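Local coordinates for protein glutathione S-transferase (Legionella pneumophila subsp. pneumophila str. Philadelphia 1, PDB 3NIV) that probably acts as a zeta-class glutathione transferase that isomerises maleylacetoacetate, at residues Ile4-Val17 with Val56-Met70. Residues are numbered along the deposited sequence; the frame is centred on the assembly and turned at random.
Sequences ILYDYFRSTACYRV and VPSLDINGQILSQSM
P57, joined to V56 by a cis peptide bond, pushes its ring into the N-terminal turns of helix 12-23. Its CD lies 3.3 Å from A13 CB, tighter than usual van der Waals contact, while CG meets V17 CG2 at 3.6 Å and CB rests against C14 SG. With SG turned back beside its own backbone N (chi1 -78°), C14 also touches V56 CB and accepts a nearly straight hydrogen bond from Y8 N (3.4 Å, 175°). S11 is the N-cap of this helix, its OG accepting from C14 N. Beyond the proline, strand 58-61 runs antiparallel to strand 5-7: Y6 N donates to S58 O at 2.9 Å, and D60 N reaches I4 O in the carbonyl plane at 2.8 Å. The Y6 ring turns its edge to S58 O and runs alongside D60, CE1 lying 3.9 Å from D60 CB; on the other face of the sheet L5 and L59 cross at about a right angle. R16, extended from CG to NE, donates from NH1 to S69 OG (3.1 Å), bent and tilted from the guanidinium plane, and so ties the two helix starts together. Q68 NE2 hydrogen-bonds D106 OD2 of the second subunit. A cis-proline facing the first helix is a hallmark of the thioredoxin-like GST N-terminal domain; in relatives this region forms the glutathione site, probably so here. The C14 thiol, packed on the proline and accepting Y8 N-H, is probably held in a fixed orientation.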
loop_
_atom_site.group_PDB
_atom_site.type_symbol
_atom_site.label_atom_id
_atom_site.label_comp_id
_atom_site.label_asym_id
_atom_site.label_seq_id
_atom_site.Cartn_x
_atom_site.Cartn_y
_atom_site.Cartn_z
ATOM N N ILE A 4 -2.945 22.564 -3.738
ATOM C CA ILE A 4 -2.244 22.249 -4.981
ATOM C C ILE A 4 -1.955 20.763 -5.184
ATOM O O ILE A 4 -1.143 20.176 -4.473
ATOM C CB ILE A 4 -0.894 22.973 -5.068
ATOM C CG1 ILE A 4 -1.083 24.486 -5.001
ATOM C CG2 ILE A 4 -0.173 22.584 -6.352
ATOM C CD1 ILE A 4 0.200 25.251 -5.264
ATOM N N LEU A 5 -2.610 20.164 -6.173
ATOM C CA LEU A 5 -2.278 18.806 -6.597
ATOM C C LEU A 5 -1.330 18.844 -7.792
ATOM O O LEU A 5 -1.599 19.532 -8.774
ATOM C CB LEU A 5 -3.544 18.041 -6.977
ATOM C CG LEU A 5 -3.326 16.656 -7.584
ATOM C CD1 LEU A 5 -2.863 15.684 -6.516
ATOM C CD2 LEU A 5 -4.590 16.142 -8.251
ATOM N N TYR A 6 -0.215 18.127 -7.703
ATOM C CA TYR A 6 0.643 17.919 -8.861
ATOM C C TYR A 6 0.209 16.621 -9.529
ATOM O O TYR A 6 0.129 15.571 -8.886
ATOM C CB TYR A 6 2.117 17.896 -8.470
ATOM C CG TYR A 6 2.621 19.265 -8.105
ATOM C CD1 TYR A 6 2.285 19.842 -6.894
ATOM C CD2 TYR A 6 3.404 19.999 -8.984
ATOM C CE1 TYR A 6 2.720 21.105 -6.558
ATOM C CE2 TYR A 6 3.850 21.266 -8.652
ATOM C CZ TYR A 6 3.502 21.818 -7.434
ATOM O OH TYR A 6 3.935 23.083 -7.086
ATOM N N ASP A 7 -0.096 16.710 -10.819
ATOM C CA ASP A 7 -0.859 15.665 -11.486
ATOM C C ASP A 7 -0.262 15.192 -12.812
ATOM O O ASP A 7 0.159 15.994 -13.648
ATOM C CB ASP A 7 -2.296 16.152 -11.706
ATOM C CG ASP A 7 -3.224 15.045 -12.156
ATOM O OD1 ASP A 7 -3.265 13.984 -11.505
ATOM O OD2 ASP A 7 -3.930 15.240 -13.161
ATOM N N TYR A 8 -0.240 13.874 -12.986
ATOM C CA TYR A 8 0.063 13.265 -14.271
ATOM C C TYR A 8 -1.160 12.516 -14.790
ATOM O O TYR A 8 -1.698 11.638 -14.111
ATOM C CB TYR A 8 1.223 12.301 -14.142
ATOM C CG TYR A 8 1.561 11.630 -15.437
ATOM C CD1 TYR A 8 1.738 12.374 -16.597
ATOM C CD2 TYR A 8 1.710 10.263 -15.507
ATOM C CE1 TYR A 8 2.055 11.772 -17.788
ATOM C CE2 TYR A 8 2.031 9.650 -16.694
ATOM C CZ TYR A 8 2.205 10.409 -17.832
ATOM O OH TYR A 8 2.525 9.791 -19.009
ATOM N N PHE A 9 -1.593 12.842 -16.000
ATOM C CA PHE A 9 -2.905 12.385 -16.437
ATOM C C PHE A 9 -2.979 10.882 -16.729
ATOM O O PHE A 9 -4.046 10.283 -16.668
ATOM C CB PHE A 9 -3.408 13.223 -17.617
ATOM C CG PHE A 9 -2.826 12.831 -18.931
ATOM C CD1 PHE A 9 -3.584 12.106 -19.849
ATOM C CD2 PHE A 9 -1.528 13.192 -19.264
ATOM C CE1 PHE A 9 -3.054 11.736 -21.084
ATOM C CE2 PHE A 9 -0.982 12.827 -20.496
ATOM C CZ PHE A 9 -1.753 12.094 -21.414
ATOM N N ARG A 10 -1.843 10.266 -17.020
ATOM C CA ARG A 10 -1.824 8.828 -17.271
ATOM C C ARG A 10 -1.620 7.995 -16.005
ATOM O O ARG A 10 -1.509 6.765 -16.072
ATOM C CB ARG A 10 -0.738 8.477 -18.297
ATOM C CG ARG A 10 -0.957 9.115 -19.661
ATOM C CD ARG A 10 -0.203 8.390 -20.764
ATOM N NE ARG A 10 -0.293 9.138 -22.022
ATOM C CZ ARG A 10 0.693 9.873 -22.529
ATOM N NH1 ARG A 10 1.860 9.954 -21.898
ATOM N NH2 ARG A 10 0.510 10.531 -23.663
ATOM N N SER A 11 -1.558 8.657 -14.854
ATOM C CA SER A 11 -1.250 7.961 -13.620
ATOM C C SER A 11 -2.496 7.423 -12.923
ATOM O O SER A 11 -3.419 8.174 -12.635
ATOM C CB SER A 11 -0.505 8.884 -12.671
ATOM O OG SER A 11 -0.488 8.324 -11.386
ATOM N N THR A 12 -2.501 6.125 -12.638
ATOM C CA THR A 12 -3.548 5.499 -11.831
ATOM C C THR A 12 -3.605 6.104 -10.428
ATOM O O THR A 12 -4.661 6.503 -9.957
ATOM C CB THR A 12 -3.285 4.002 -11.685
ATOM O OG1 THR A 12 -3.138 3.416 -12.983
ATOM C CG2 THR A 12 -4.415 3.319 -10.941
ATOM N N ALA A 13 -2.462 6.160 -9.758
ATOM C CA ALA A 13 -2.382 6.784 -8.451
ATOM C C ALA A 13 -3.056 8.147 -8.492
ATOM O O ALA A 13 -3.855 8.476 -7.611
ATOM C CB ALA A 13 -0.927 6.920 -8.019
ATOM N N CYS A 14 -2.750 8.932 -9.525
ATOM C CA CYS A 14 -3.311 10.278 -9.653
ATOM C C CYS A 14 -4.816 10.262 -9.874
ATOM O O CYS A 14 -5.527 11.184 -9.488
ATOM C CB CYS A 14 -2.650 11.041 -10.796
ATOM S SG CYS A 14 -1.020 11.708 -10.422
ATOM N N TYR A 15 -5.294 9.214 -10.523
ATOM C CA TYR A 15 -6.722 9.056 -10.774
ATOM C C TYR A 15 -7.440 8.886 -9.427
ATOM O O TYR A 15 -8.418 9.568 -9.145
ATOM C CB TYR A 15 -6.921 7.865 -11.722
ATOM C CG TYR A 15 -8.292 7.686 -12.351
ATOM C CD1 TYR A 15 -9.284 8.655 -12.245
ATOM C CD2 TYR A 15 -8.575 6.540 -13.082
ATOM C CE1 TYR A 15 -10.515 8.468 -12.825
ATOM C CE2 TYR A 15 -9.798 6.350 -13.662
ATOM C CZ TYR A 15 -10.769 7.315 -13.540
ATOM O OH TYR A 15 -11.988 7.092 -14.142
ATOM N N ARG A 16 -6.921 8.015 -8.571
ATOM C CA ARG A 16 -7.471 7.865 -7.219
ATOM C C ARG A 16 -7.595 9.199 -6.506
ATOM O O ARG A 16 -8.657 9.553 -5.993
ATOM C CB ARG A 16 -6.563 7.000 -6.360
ATOM C CG ARG A 16 -6.271 5.657 -6.920
ATOM C CD ARG A 16 -5.103 5.060 -6.174
ATOM N NE ARG A 16 -4.706 3.818 -6.812
ATOM C CZ ARG A 16 -3.614 3.146 -6.497
ATOM N NH1 ARG A 16 -2.822 3.614 -5.547
ATOM N NH2 ARG A 16 -3.323 2.016 -7.131
ATOM N N VAL A 17 -6.487 9.924 -6.439
ATOM C CA VAL A 17 -6.506 11.207 -5.774
ATOM C C VAL A 17 -7.562 12.120 -6.374
ATOM O O VAL A 17 -8.319 12.740 -5.649
ATOM C CB VAL A 17 -5.145 11.894 -5.807
ATOM C CG1 VAL A 17 -5.218 13.211 -5.056
ATOM C CG2 VAL A 17 -4.099 10.997 -5.180
ATOM N N VAL A 56 4.424 12.091 -8.437
ATOM C CA VAL A 56 2.998 12.176 -8.698
ATOM C C VAL A 56 2.334 10.891 -8.226
ATOM O O VAL A 56 2.859 9.799 -8.437
ATOM C CB VAL A 56 2.688 12.410 -10.203
ATOM C CG1 VAL A 56 3.020 13.838 -10.605
ATOM C CG2 VAL A 56 3.435 11.397 -11.084
ATOM N N PRO A 57 1.187 11.021 -7.553
ATOM C CA PRO A 57 0.675 12.339 -7.180
ATOM C C PRO A 57 1.434 12.888 -5.986
ATOM O O PRO A 57 2.052 12.144 -5.234
ATOM C CB PRO A 57 -0.776 12.043 -6.787
ATOM C CG PRO A 57 -0.759 10.600 -6.391
ATOM C CD PRO A 57 0.165 9.978 -7.392
ATOM N N SER A 58 1.411 14.198 -5.838
ATOM C CA SER A 58 1.923 14.821 -4.638
ATOM C C SER A 58 1.106 16.067 -4.370
ATOM O O SER A 58 0.676 16.764 -5.289
ATOM C CB SER A 58 3.405 15.159 -4.771
ATOM O OG SER A 58 3.609 16.208 -5.701
ATOM N N LEU A 59 0.874 16.326 -3.096
ATOM C CA LEU A 59 0.049 17.433 -2.673
ATOM C C LEU A 59 0.936 18.502 -2.047
ATOM O O LEU A 59 1.788 18.197 -1.214
ATOM C CB LEU A 59 -0.952 16.913 -1.656
ATOM C CG LEU A 59 -2.305 17.579 -1.518
ATOM C CD1 LEU A 59 -2.972 17.707 -2.875
ATOM C CD2 LEU A 59 -3.140 16.733 -0.568
ATOM N N ASP A 60 0.767 19.749 -2.468
ATOM C CA ASP A 60 1.461 20.835 -1.802
ATOM C C ASP A 60 0.506 21.581 -0.897
ATOM O O ASP A 60 -0.499 22.120 -1.352
ATOM C CB ASP A 60 2.097 21.807 -2.784
ATOM C CG ASP A 60 2.676 23.026 -2.083
ATOM O OD1 ASP A 60 3.917 23.105 -1.928
ATOM O OD2 ASP A 60 1.881 23.894 -1.653
ATOM N N ILE A 61 0.848 21.603 0.387
ATOM C CA ILE A 61 0.045 22.228 1.427
ATOM C C ILE A 61 0.826 23.392 2.020
ATOM O O ILE A 61 1.606 23.220 2.958
ATOM C CB ILE A 61 -0.268 21.223 2.539
ATOM C CG1 ILE A 61 -0.804 19.924 1.938
ATOM C CG2 ILE A 61 -1.270 21.804 3.502
ATOM C CD1 ILE A 61 -0.613 18.710 2.826
ATOM N N ASN A 62 0.618 24.578 1.458
ATOM C CA ASN A 62 1.343 25.761 1.885
ATOM C C ASN A 62 2.840 25.489 2.004
ATOM O O ASN A 62 3.448 25.735 3.048
ATOM C CB ASN A 62 0.788 26.274 3.210
ATOM C CG ASN A 62 -0.701 26.563 3.146
ATOM O OD1 ASN A 62 -1.253 26.844 2.077
ATOM N ND2 ASN A 62 -1.363 26.492 4.296
ATOM N N GLY A 63 3.433 24.973 0.933
ATOM C CA GLY A 63 4.863 24.740 0.909
ATOM C C GLY A 63 5.216 23.323 1.305
ATOM O O GLY A 63 6.245 22.792 0.880
ATOM N N GLN A 64 4.359 22.702 2.115
ATOM C CA GLN A 64 4.607 21.336 2.578
ATOM C C GLN A 64 4.102 20.276 1.592
ATOM O O GLN A 64 2.914 20.225 1.271
ATOM C CB GLN A 64 4.005 21.116 3.963
ATOM C CG GLN A 64 4.765 21.834 5.066
ATOM C CD GLN A 64 4.425 21.306 6.447
ATOM O OE1 GLN A 64 3.267 21.354 6.884
ATOM N NE2 GLN A 64 5.437 20.792 7.144
ATOM N N ILE A 65 5.018 19.431 1.124
ATOM C CA ILE A 65 4.701 18.447 0.100
ATOM C C ILE A 65 4.508 17.044 0.657
ATOM O O ILE A 65 5.286 16.582 1.490
ATOM C CB ILE A 65 5.773 18.411 -1.011
ATOM C CG1 ILE A 65 5.643 17.129 -1.840
ATOM C CG2 ILE A 65 7.150 18.500 -0.419
ATOM C CD1 ILE A 65 6.752 16.939 -2.863
ATOM N N LEU A 66 3.470 16.373 0.161
ATOM C CA LEU A 66 3.088 15.043 0.615
ATOM C C LEU A 66 2.829 14.082 -0.556
ATOM O O LEU A 66 2.040 14.377 -1.450
ATOM C CB LEU A 66 1.831 15.151 1.481
ATOM C CG LEU A 66 1.190 13.857 1.979
ATOM C CD1 LEU A 66 2.086 13.176 3.005
ATOM C CD2 LEU A 66 -0.206 14.135 2.557
ATOM N N SER A 67 3.487 12.926 -0.524
ATOM C CA SER A 67 3.384 11.920 -1.574
ATOM C C SER A 67 2.589 10.707 -1.122
ATOM O O SER A 67 2.187 10.606 0.040
ATOM C CB SER A 67 4.775 11.435 -1.972
ATOM O OG SER A 67 5.734 12.442 -1.743
ATOM N N GLN A 68 2.410 9.778 -2.060
ATOM C CA GLN A 68 1.733 8.506 -1.836
ATOM C C GLN A 68 0.224 8.682 -1.787
ATOM O O GLN A 68 -0.325 9.210 -0.819
ATOM C CB GLN A 68 2.247 7.793 -0.586
ATOM C CG GLN A 68 3.690 7.328 -0.686
ATOM C CD GLN A 68 3.891 6.213 -1.709
ATOM O OE1 GLN A 68 2.976 5.446 -2.001
ATOM N NE2 GLN A 68 5.101 6.113 -2.243
ATOM N N SER A 69 -0.436 8.214 -2.838
ATOM C CA SER A 69 -1.872 8.407 -3.016
ATOM C C SER A 69 -2.715 7.965 -1.821
ATOM O O SER A 69 -3.637 8.678 -1.426
ATOM C CB SER A 69 -2.353 7.739 -4.316
ATOM O OG SER A 69 -2.051 6.353 -4.341
HETATM N N MSE A 70 -2.411 6.808 -1.242
HETATM C CA MSE A 70 -3.147 6.356 -0.057
HETATM C C MSE A 70 -2.922 7.291 1.137
HETATM O O MSE A 70 -3.855 7.605 1.874
HETATM C CB MSE A 70 -2.782 4.920 0.307
HETATM C CG MSE A 70 -2.958 3.954 -0.840
HETATM SE SE MSE A 70 -4.750 4.053 -1.642
HETATM C CE MSE A 70 -5.747 3.095 -0.253
#